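Local structure of sorbitol dehydrogenase (Gluconobacter oxydans, 5ITG) at residues R296-G301 with D355-R360; D337-L342 with M348-Y353. The protein probably oxidises a CH-OH group of a sugar alcohol such as D-sorbitol, with NAD or NADP as hydride acceptor. All coordinates share one frame; numbering follows the deposited sequence.

Both contacts use helix 350-361, each at its own part of the helix, and all four segments belong to the mannitol dehydrogenase C-terminal domain. Their centres are about 10 Å apart, with contact 1 the deeper: its centre is about 14 Å from that of the chain, against about 21 Å for contact 2. They meet directly. R296 NH1 probably donates a hydrogen bond to T341 O over 2.8 Å, M297 CE packs on L350 O at 3.4 Å, and L298 CB lies 3.5 Å from Y353 OH. Contact 2 closes a short connection within the longer excursion between the helices of contact 1. The crystal form is substrate-free.

Contact 1: residues R296-G301 with D355-R360; sequences RMLNAG and DSVISR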
loop_
_atom_site.group_PDB
_atom_site.type_symbol
_atom_site.label_atom_id
_atom_site.label_comp_id
_atom_site.label_asym_id
_atom_site.label_seq_id
_atom_site.Cartn_x
_atom_site.Cartn_y
_atom_site.Cartn_z
ATOM N N ARG A 296 -9.261 -7.915 -6.358
ATOM C CA ARG A 296 -9.867 -8.496 -7.547
ATOM C C ARG A 296 -10.182 -7.581 -8.723
ATOM O O ARG A 296 -10.489 -8.071 -9.820
ATOM C CB ARG A 296 -11.118 -9.283 -7.139
ATOM C CG ARG A 296 -10.808 -10.433 -6.160
ATOM C CD ARG A 296 -12.067 -11.208 -5.801
ATOM N NE ARG A 296 -12.710 -11.709 -7.005
ATOM C CZ ARG A 296 -14.007 -12.001 -7.105
ATOM N NH1 ARG A 296 -14.822 -11.845 -6.060
ATOM N NH2 ARG A 296 -14.493 -12.433 -8.260
HETATM N N MSE A 297 -10.119 -6.271 -8.504
HETATM C CA MSE A 297 -10.355 -5.314 -9.585
HETATM C C MSE A 297 -9.093 -4.506 -9.920
HETATM O O MSE A 297 -8.675 -4.490 -11.070
HETATM C CB MSE A 297 -11.511 -4.375 -9.233
HETATM C CG MSE A 297 -12.875 -5.064 -9.266
HETATM SE SE MSE A 297 -14.315 -3.809 -9.066
HETATM C CE MSE A 297 -14.199 -2.996 -10.828
ATOM N N LEU A 298 -8.475 -3.857 -8.929
ATOM C CA LEU A 298 -7.275 -3.063 -9.202
ATOM C C LEU A 298 -6.051 -3.932 -9.493
ATOM O O LEU A 298 -5.437 -3.814 -10.558
ATOM C CB LEU A 298 -6.955 -2.115 -8.036
ATOM C CG LEU A 298 -5.703 -1.240 -8.237
ATOM C CD1 LEU A 298 -5.992 -0.167 -9.256
ATOM C CD2 LEU A 298 -5.281 -0.605 -6.924
ATOM N N ASN A 299 -5.701 -4.807 -8.551
ATOM C CA ASN A 299 -4.540 -5.681 -8.714
ATOM C C ASN A 299 -4.737 -6.677 -9.859
ATOM O O ASN A 299 -3.844 -6.870 -10.692
ATOM C CB ASN A 299 -4.250 -6.427 -7.399
ATOM C CG ASN A 299 -4.017 -5.482 -6.227
ATOM O OD1 ASN A 299 -3.506 -4.370 -6.396
ATOM N ND2 ASN A 299 -4.374 -5.926 -5.033
ATOM N N ALA A 300 -5.905 -7.313 -9.893
ATOM C CA ALA A 300 -6.232 -8.267 -10.944
ATOM C C ALA A 300 -6.224 -7.564 -12.299
ATOM O O ALA A 300 -5.766 -8.126 -13.297
ATOM C CB ALA A 300 -7.625 -8.877 -10.693
ATOM N N GLY A 301 -6.758 -6.344 -12.325
ATOM C CA GLY A 301 -6.809 -5.585 -13.570
ATOM C C GLY A 301 -5.425 -5.183 -14.038
ATOM O O GLY A 301 -5.150 -5.137 -15.237
ATOM N N ASP A 355 -14.027 2.539 -13.137
ATOM C CA ASP A 355 -13.631 3.769 -13.803
ATOM C C ASP A 355 -12.349 4.339 -13.209
ATOM O O ASP A 355 -11.484 4.812 -13.946
ATOM C CB ASP A 355 -14.751 4.811 -13.732
ATOM C CG ASP A 355 -15.964 4.414 -14.557
ATOM O OD1 ASP A 355 -15.797 3.615 -15.505
ATOM O OD2 ASP A 355 -17.077 4.907 -14.270
ATOM N N SER A 356 -12.215 4.288 -11.887
ATOM C CA SER A 356 -11.010 4.814 -11.245
ATOM C C SER A 356 -9.782 3.970 -11.585
ATOM O O SER A 356 -8.685 4.502 -11.755
ATOM C CB SER A 356 -11.180 4.880 -9.722
ATOM O OG SER A 356 -11.262 3.584 -9.148
ATOM N N VAL A 357 -9.955 2.657 -11.677
ATOM C CA VAL A 357 -8.827 1.793 -12.010
ATOM C C VAL A 357 -8.283 2.203 -13.372
ATOM O O VAL A 357 -7.083 2.416 -13.532
ATOM C CB VAL A 357 -9.249 0.302 -12.018
ATOM C CG1 VAL A 357 -8.225 -0.542 -12.781
ATOM C CG2 VAL A 357 -9.369 -0.195 -10.565
ATOM N N ILE A 358 -9.182 2.344 -14.340
ATOM C CA ILE A 358 -8.802 2.734 -15.695
ATOM C C ILE A 358 -8.111 4.103 -15.714
ATOM O O ILE A 358 -7.044 4.262 -16.302
ATOM C CB ILE A 358 -10.041 2.786 -16.609
ATOM C CG1 ILE A 358 -10.721 1.415 -16.644
ATOM C CG2 ILE A 358 -9.646 3.246 -18.010
ATOM C CD1 ILE A 358 -9.821 0.306 -17.100
ATOM N N SER A 359 -8.723 5.083 -15.061
ATOM C CA SER A 359 -8.173 6.435 -15.010
ATOM C C SER A 359 -6.789 6.485 -14.369
ATOM O O SER A 359 -5.888 7.174 -14.857
ATOM C CB SER A 359 -9.127 7.354 -14.242
ATOM O OG SER A 359 -8.566 8.653 -14.105
ATOM N N ARG A 360 -6.619 5.753 -13.274
ATOM C CA ARG A 360 -5.347 5.730 -12.574
ATOM C C ARG A 360 -4.238 5.151 -13.430
ATOM O O ARG A 360 -3.124 5.685 -13.448
ATOM C CB ARG A 360 -5.482 4.945 -11.271
ATOM C CG ARG A 360 -6.387 5.639 -10.266
ATOM C CD ARG A 360 -6.581 4.806 -9.015
ATOM N NE ARG A 360 -5.350 4.664 -8.237
ATOM C CZ ARG A 360 -5.185 3.750 -7.282
ATOM N NH1 ARG A 360 -6.168 2.903 -7.000
ATOM N NH2 ARG A 360 -4.042 3.685 -6.606
#
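L298 meets V357 and R360, and these three side chains carry nearly all of the contact. The apolar part lies between L298 and V357, whose CA atoms are 5.8 Å apart. Here L298 CD1 rests 3.6 Å from V357 CG2, and the same valine methyl also lies 3.8 Å from L298 CA, so it covers the root of the leucine as well as one branch. The leucine's chi1 of 180° places CG opposite the backbone N, and the isobutyl group extends along the flank of V357 at a slant. V357 CG1 is farther off, 4.2 Å from L298 CD1, with M297 O, a carbonyl already accepting the helical bond from G301 N, at a similar distance.

The second kind of meeting sets a charged group beside hydrocarbon. R360 crosses L298 at about a right angle, with NH1 3.6 Å from L298 CD2 and slightly farther from CD1. A bend at chi3 (67°) brings the guanidinium round to these methyls. Its charge is answered by carboxylates, not by the leucine: NH2 forms a salt bridge with E258, and NH1 another with D229. L298 is therefore an apolar neighbour to an arginine whose polar grip lies outside the two segments.

No hydrogen bond joins the segments. Their axes approach to 9.9 Å and cross at -32°, in roughly the same N-to-C sense. This is side-chain packing of two helices, 288-312 and 350-361, in the helical C-terminal domain, while R360 ties that layer to acidic residues of the Rossmann domain.

Contact 2: residues D337-L342 with M348-Y353; sequences DVIPTL and MTLEGY
A short helix-loop-helix connection in the C-terminal domain is closed where I339 and L342 pack against L350, at the start of helix 350-361. The side chains of I339 and L350 run alongside one another in opposite senses, with I339 CG1 3.9 Å from L350 CB and I339 CG2 4.0 Å from L350 CD1. The ethyl arm of I339 is extended (chi2 177°), which carries CD1 beyond the leucine side chain to the backbone around L350 O and E351 N. I339 CD1 also comes to 4.4 Å from E351 CG, at the edge of the contact.

L342 approaches L350 from the loop. Its CD2 meets L350 CD2 at 3.8 Å, while L350 CD1 lies 3.5 Å from L342 O. L350 thus has each of its methyls engaged, and L342 is backed in turn by R296 and M297 of helix 288-312. Replacing I339 by an alanine removes CG1, CG2 and CD1, and would probably leave L350 CB without its apolar partner and open a gap between the two segments.

The first turn of helix 350-361 is capped by T349, whose OG1 accepts from G352 N at 2.9 Å, through a bent bond of 139°. No hydrogen bond spans the two segments: what passes between them is mainly apolar contact, added to the short covalent link, and polar groups find partners within their own segment or in other parts of the fold, such as D337 with R401.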
loop_
_atom_site.group_PDB
_atom_site.type_symbol
_atom_site.label_atom_id
_atom_site.label_comp_id
_atom_site.label_asym_id
_atom_site.label_seq_id
_atom_site.Cartn_x
_atom_site.Cartn_y
_atom_site.Cartn_z
ATOM N N ASP A 337 -16.655 -10.564 -15.869
ATOM C CA ASP A 337 -16.150 -11.634 -15.011
ATOM C C ASP A 337 -16.012 -11.311 -13.528
ATOM O O ASP A 337 -16.388 -12.119 -12.676
ATOM C CB ASP A 337 -14.797 -12.119 -15.544
ATOM C CG ASP A 337 -14.859 -12.490 -17.014
ATOM O OD1 ASP A 337 -15.695 -13.343 -17.373
ATOM O OD2 ASP A 337 -14.085 -11.925 -17.811
ATOM N N VAL A 338 -15.481 -10.135 -13.212
ATOM C CA VAL A 338 -15.265 -9.765 -11.818
ATOM C C VAL A 338 -16.462 -9.137 -11.116
ATOM O O VAL A 338 -16.932 -9.662 -10.110
ATOM C CB VAL A 338 -14.055 -8.816 -11.680
ATOM C CG1 VAL A 338 -13.762 -8.532 -10.191
ATOM C CG2 VAL A 338 -12.824 -9.444 -12.347
ATOM N N ILE A 339 -16.955 -8.019 -11.637
ATOM C CA ILE A 339 -18.086 -7.336 -11.016
ATOM C C ILE A 339 -19.289 -8.237 -10.698
ATOM O O ILE A 339 -19.881 -8.129 -9.615
ATOM C CB ILE A 339 -18.542 -6.115 -11.878
ATOM C CG1 ILE A 339 -17.513 -4.982 -11.737
ATOM C CG2 ILE A 339 -19.909 -5.608 -11.414
ATOM C CD1 ILE A 339 -17.812 -3.750 -12.590
ATOM N N PRO A 340 -19.658 -9.144 -11.616
ATOM C CA PRO A 340 -20.811 -10.013 -11.326
ATOM C C PRO A 340 -20.552 -11.038 -10.218
ATOM O O PRO A 340 -21.488 -11.621 -9.679
ATOM C CB PRO A 340 -21.095 -10.681 -12.676
ATOM C CG PRO A 340 -20.543 -9.672 -13.679
ATOM C CD PRO A 340 -19.256 -9.260 -13.026
ATOM N N THR A 341 -19.286 -11.251 -9.871
ATOM C CA THR A 341 -18.955 -12.222 -8.826
ATOM C C THR A 341 -18.190 -11.582 -7.665
ATOM O O THR A 341 -17.469 -12.261 -6.936
ATOM C CB THR A 341 -18.128 -13.396 -9.404
ATOM O OG1 THR A 341 -16.827 -12.933 -9.790
ATOM C CG2 THR A 341 -18.824 -13.974 -10.634
ATOM N N LEU A 342 -18.378 -10.275 -7.491
ATOM C CA LEU A 342 -17.706 -9.517 -6.438
ATOM C C LEU A 342 -18.706 -8.804 -5.530
ATOM O O LEU A 342 -19.554 -8.055 -6.010
ATOM C CB LEU A 342 -16.770 -8.477 -7.064
ATOM C CG LEU A 342 -16.026 -7.550 -6.099
ATOM C CD1 LEU A 342 -15.155 -8.385 -5.161
ATOM C CD2 LEU A 342 -15.166 -6.557 -6.886
HETATM N N MSE A 348 -20.736 2.953 -2.495
HETATM C CA MSE A 348 -19.846 2.969 -3.657
HETATM C C MSE A 348 -20.407 2.033 -4.713
HETATM O O MSE A 348 -21.244 1.177 -4.410
HETATM C CB MSE A 348 -18.446 2.479 -3.272
HETATM C CG MSE A 348 -18.373 0.993 -2.876
HETATM SE SE MSE A 348 -18.512 -0.310 -4.344
HETATM C CE MSE A 348 -16.683 -0.207 -4.985
ATOM N N THR A 349 -19.959 2.194 -5.951
ATOM C CA THR A 349 -20.403 1.298 -7.009
ATOM C C THR A 349 -19.148 0.649 -7.578
ATOM O O THR A 349 -18.079 1.272 -7.635
ATOM C CB THR A 349 -21.157 2.024 -8.143
ATOM O OG1 THR A 349 -20.267 2.908 -8.828
ATOM C CG2 THR A 349 -22.332 2.818 -7.584
ATOM N N LEU A 350 -19.272 -0.615 -7.961
ATOM C CA LEU A 350 -18.141 -1.336 -8.520
ATOM C C LEU A 350 -17.782 -0.723 -9.870
ATOM O O LEU A 350 -16.617 -0.737 -10.279
ATOM C CB LEU A 350 -18.492 -2.821 -8.663
ATOM C CG LEU A 350 -18.699 -3.513 -7.306
ATOM C CD1 LEU A 350 -19.196 -4.937 -7.498
ATOM C CD2 LEU A 350 -17.395 -3.505 -6.531
ATOM N N GLU A 351 -18.782 -0.159 -10.546
ATOM C CA GLU A 351 -18.565 0.463 -11.845
ATOM C C GLU A 351 -17.753 1.736 -11.691
ATOM O O GLU A 351 -16.945 2.072 -12.558
ATOM C CB GLU A 351 -19.898 0.777 -12.523
ATOM C CG GLU A 351 -20.758 -0.445 -12.762
ATOM C CD GLU A 351 -21.934 -0.535 -11.804
ATOM O OE1 GLU A 351 -21.731 -0.781 -10.578
ATOM O OE2 GLU A 351 -23.067 -0.349 -12.291
ATOM N N GLY A 352 -17.984 2.445 -10.591
ATOM C CA GLY A 352 -17.242 3.664 -10.322
ATOM C C GLY A 352 -15.814 3.282 -9.973
ATOM O O GLY A 352 -14.868 3.992 -10.307
ATOM N N TYR A 353 -15.650 2.153 -9.293
ATOM C CA TYR A 353 -14.313 1.705 -8.936
ATOM C C TYR A 353 -13.578 1.348 -10.224
ATOM O O TYR A 353 -12.410 1.689 -10.404
ATOM C CB TYR A 353 -14.353 0.480 -8.026
ATOM C CG TYR A 353 -12.994 0.196 -7.400
ATOM C CD1 TYR A 353 -12.538 0.942 -6.318
ATOM C CD2 TYR A 353 -12.151 -0.773 -7.934
ATOM C CE1 TYR A 353 -11.257 0.731 -5.778
ATOM C CE2 TYR A 353 -10.879 -0.995 -7.411
ATOM C CZ TYR A 353 -10.439 -0.242 -6.337
ATOM O OH TYR A 353 -9.182 -0.468 -5.830
#